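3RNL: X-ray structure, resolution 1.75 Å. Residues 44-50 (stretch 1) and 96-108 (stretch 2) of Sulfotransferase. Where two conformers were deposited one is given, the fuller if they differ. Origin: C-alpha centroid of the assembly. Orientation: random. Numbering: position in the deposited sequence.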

# COMPACT_ATOMS: atom_id res chain seq x y z
N PHE A 44 -10.08 3.44 -7.17
CA PHE A 44 -10.58 4.10 -8.38
C PHE A 44 -9.53 4.14 -9.51
O PHE A 44 -9.84 3.85 -10.69
CB PHE A 44 -11.08 5.50 -8.04
CG PHE A 44 -11.52 6.30 -9.24
CD1 PHE A 44 -12.71 6.01 -9.89
CD2 PHE A 44 -10.73 7.34 -9.72
CE1 PHE A 44 -13.11 6.73 -11.00
CE2 PHE A 44 -11.13 8.07 -10.82
CZ PHE A 44 -12.33 7.77 -11.46
N PHE A 45 -8.30 4.52 -9.18
CA PHE A 45 -7.27 4.68 -10.21
C PHE A 45 -6.69 3.36 -10.71
O PHE A 45 -5.89 3.35 -11.65
CB PHE A 45 -6.17 5.63 -9.72
CG PHE A 45 -6.65 7.05 -9.60
CD1 PHE A 45 -6.89 7.80 -10.74
CD2 PHE A 45 -6.92 7.61 -8.36
CE1 PHE A 45 -7.35 9.12 -10.65
CE2 PHE A 45 -7.40 8.91 -8.26
CZ PHE A 45 -7.61 9.66 -9.42
N SER A 46 -7.03 2.25 -10.04
CA SER A 46 -6.62 0.92 -10.48
C SER A 46 -7.62 0.11 -11.31
O SER A 46 -7.27 -0.90 -11.89
CB SER A 46 -6.20 0.09 -9.26
OG SER A 46 -5.02 0.66 -8.71
N ILE A 47 -8.87 0.58 -11.37
CA ILE A 47 -9.94 -0.27 -11.93
C ILE A 47 -9.63 -0.83 -13.32
O ILE A 47 -9.88 -2.00 -13.60
CB ILE A 47 -11.31 0.47 -11.96
CG1 ILE A 47 -11.69 0.98 -10.57
CG2 ILE A 47 -12.41 -0.43 -12.54
CD1 ILE A 47 -11.78 -0.07 -9.50
N PRO A 48 -9.09 0.00 -14.22
CA PRO A 48 -8.84 -0.56 -15.56
C PRO A 48 -7.83 -1.71 -15.61
O PRO A 48 -7.79 -2.42 -16.62
CB PRO A 48 -8.34 0.65 -16.37
CG PRO A 48 -8.94 1.84 -15.63
CD PRO A 48 -8.84 1.46 -14.19
N ASP A 49 -7.03 -1.88 -14.56
CA ASP A 49 -6.07 -2.99 -14.51
C ASP A 49 -6.68 -4.26 -13.89
O ASP A 49 -6.04 -5.31 -13.88
CB ASP A 49 -4.85 -2.59 -13.67
CG ASP A 49 -3.99 -1.54 -14.34
OD1 ASP A 49 -3.88 -1.55 -15.59
OD2 ASP A 49 -3.42 -0.70 -13.62
N PHE A 50 -7.89 -4.14 -13.34
CA PHE A 50 -8.53 -5.27 -12.67
C PHE A 50 -8.93 -6.32 -13.69
O PHE A 50 -9.22 -5.99 -14.83
CB PHE A 50 -9.84 -4.85 -11.99
CG PHE A 50 -9.68 -4.18 -10.64
CD1 PHE A 50 -8.45 -3.75 -10.18
CD2 PHE A 50 -10.81 -3.99 -9.84
CE1 PHE A 50 -8.35 -3.13 -8.92
CE2 PHE A 50 -10.72 -3.38 -8.61
CZ PHE A 50 -9.49 -2.96 -8.14
N TYR A 96 -0.90 -2.29 -9.05
CA TYR A 96 -1.47 -2.28 -10.41
C TYR A 96 -0.72 -1.28 -11.28
O TYR A 96 -0.61 -0.10 -10.92
CB TYR A 96 -2.98 -1.99 -10.35
CG TYR A 96 -3.76 -3.21 -9.91
CD1 TYR A 96 -3.82 -4.34 -10.73
CD2 TYR A 96 -4.40 -3.24 -8.69
CE1 TYR A 96 -4.52 -5.47 -10.32
CE2 TYR A 96 -5.11 -4.37 -8.28
CZ TYR A 96 -5.16 -5.48 -9.10
OH TYR A 96 -5.86 -6.61 -8.70
N PRO A 97 -0.16 -1.75 -12.40
CA PRO A 97 0.92 -1.03 -13.09
C PRO A 97 0.50 0.24 -13.83
O PRO A 97 1.38 1.03 -14.14
CB PRO A 97 1.47 -2.08 -14.06
CG PRO A 97 0.29 -2.94 -14.35
CD PRO A 97 -0.46 -3.04 -13.04
N GLY A 98 -0.79 0.42 -14.11
CA GLY A 98 -1.22 1.60 -14.82
C GLY A 98 -1.70 2.71 -13.90
O GLY A 98 -2.05 3.81 -14.36
N THR A 99 -1.68 2.44 -12.60
CA THR A 99 -2.29 3.35 -11.62
C THR A 99 -1.61 4.71 -11.57
O THR A 99 -2.28 5.75 -11.61
CB THR A 99 -2.29 2.71 -10.21
OG1 THR A 99 -2.89 1.40 -10.29
CG2 THR A 99 -3.08 3.57 -9.23
N ALA A 100 -0.28 4.71 -11.46
CA ALA A 100 0.46 5.96 -11.31
C ALA A 100 0.13 6.91 -12.46
O ALA A 100 -0.12 8.09 -12.23
CB ALA A 100 1.98 5.70 -11.27
N GLN A 101 0.14 6.40 -13.68
CA GLN A 101 -0.09 7.27 -14.85
C GLN A 101 -1.53 7.82 -14.88
O GLN A 101 -1.75 8.98 -15.25
CB GLN A 101 0.27 6.55 -16.17
CG GLN A 101 0.16 7.48 -17.40
CD GLN A 101 1.22 8.59 -17.38
OE1 GLN A 101 2.41 8.31 -17.35
NE2 GLN A 101 0.77 9.84 -17.39
N ARG A 102 -2.51 7.02 -14.47
CA ARG A 102 -3.89 7.53 -14.41
C ARG A 102 -4.04 8.62 -13.36
O ARG A 102 -4.75 9.62 -13.57
CB ARG A 102 -4.90 6.42 -14.07
CG ARG A 102 -4.97 5.35 -15.12
CD ARG A 102 -6.01 4.23 -14.80
NE ARG A 102 -5.66 3.13 -15.68
CZ ARG A 102 -5.07 2.01 -15.28
NH1 ARG A 102 -4.86 1.77 -13.98
NH2 ARG A 102 -4.75 1.11 -16.19
N MSE A 103 -3.40 8.44 -12.21
CA MSE A 103 -3.41 9.47 -11.17
C MSE A 103 -2.77 10.74 -11.68
O MSE A 103 -3.27 11.84 -11.46
CB MSE A 103 -2.63 9.02 -9.94
CG MSE A 103 -3.30 7.96 -9.11
SE MSE A 103 -2.01 7.33 -7.77
CE MSE A 103 -3.26 6.48 -6.56
N TYR A 104 -1.62 10.59 -12.34
CA TYR A 104 -0.90 11.75 -12.84
C TYR A 104 -1.71 12.51 -13.88
O TYR A 104 -1.68 13.76 -13.96
CB TYR A 104 0.44 11.29 -13.44
CG TYR A 104 1.29 12.44 -13.91
CD1 TYR A 104 2.20 13.06 -13.06
CD2 TYR A 104 1.17 12.92 -15.22
CE1 TYR A 104 2.97 14.12 -13.49
CE2 TYR A 104 1.94 13.97 -15.66
CZ TYR A 104 2.83 14.57 -14.79
OH TYR A 104 3.61 15.61 -15.22
N ASP A 105 -2.41 11.76 -14.71
CA ASP A 105 -3.20 12.40 -15.74
C ASP A 105 -4.32 13.24 -15.12
O ASP A 105 -4.73 14.25 -15.70
CB ASP A 105 -3.77 11.36 -16.71
CG ASP A 105 -2.72 10.86 -17.71
OD1 ASP A 105 -1.66 11.51 -17.85
OD2 ASP A 105 -2.95 9.82 -18.35
N ALA A 106 -4.83 12.80 -13.97
CA ALA A 106 -5.83 13.59 -13.23
C ALA A 106 -5.23 14.69 -12.32
O ALA A 106 -5.73 15.81 -12.27
CB ALA A 106 -6.73 12.65 -12.41
N TYR A 107 -4.15 14.34 -11.61
CA TYR A 107 -3.57 15.21 -10.57
C TYR A 107 -2.05 15.20 -10.66
O TYR A 107 -1.39 14.53 -9.88
CB TYR A 107 -4.00 14.72 -9.19
CG TYR A 107 -5.49 14.70 -9.04
CD1 TYR A 107 -6.23 15.88 -9.10
CD2 TYR A 107 -6.18 13.50 -8.86
CE1 TYR A 107 -7.61 15.86 -8.97
CE2 TYR A 107 -7.57 13.49 -8.72
CZ TYR A 107 -8.27 14.66 -8.79
OH TYR A 107 -9.65 14.64 -8.67
N PRO A 108 -1.49 15.94 -11.62
CA PRO A 108 -0.04 15.85 -11.82
C PRO A 108 0.79 16.40 -10.65
O PRO A 108 1.99 16.14 -10.59
CB PRO A 108 0.19 16.68 -13.09
CG PRO A 108 -1.01 17.59 -13.18
CD PRO A 108 -2.15 16.80 -12.61

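The contact between these two stretches of the sulfotransferase illustrates a common design in which a polar network centred on one arginine–aspartate pair is flanked by aromatic packing. The CA-to-CB bond of Arg-102, on the helix, points toward stretch 1, and the guanidinium engages two kinds of acceptor. Its NH2 lies 2.9 Å from Asp-49 OD1 and its NH1 2.9 Å from Asp-49 OD2, both bonds nearly straight, so the salt bridge is two-pronged and fixes the orientation of both groups. The same NH1 also donates to the backbone oxygen of Phe-45 (NH1 to O, 3.0 Å), tying the arginine to the main chain as well as to the carboxylate. These acceptors lie near the guanidinium plane, where its hydrogens point, which leaves a face free for Pro-48, whose CG sits 3.5 Å from Arg-102 NE.

Asp-49 serves the other stretch twice over. Besides binding the arginine, its OD2 accepts from the backbone N of Gly-98 at 2.9 Å, inside the type I turn that runs from Tyr-96 to Thr-99 and leads into the helix. Gly-98 suits this crowded site: an ideal CB there would come within 2.4 Å of Arg-102 NH2. Nearby, where the two backbones approach most closely, hydroxyls form a relay. Ser-46 OG donates to Thr-99 OG1 (2.8 Å), and Thr-99 OG1 donates in turn to Tyr-96 O (2.8 Å).

Apolar contacts complete the interface. Phe-45 lays one ring face against the selenomethionine Met-103, whose CG is 3.9 Å from the ring centroid in a CH-pi arrangement, while its CZ meets Tyr-107 CE2 edge to edge at 3.9 Å. Farther along, Phe-50 CE1 reaches Tyr-96 CE2 at 3.5 Å, the two ring planes inclined at 51°.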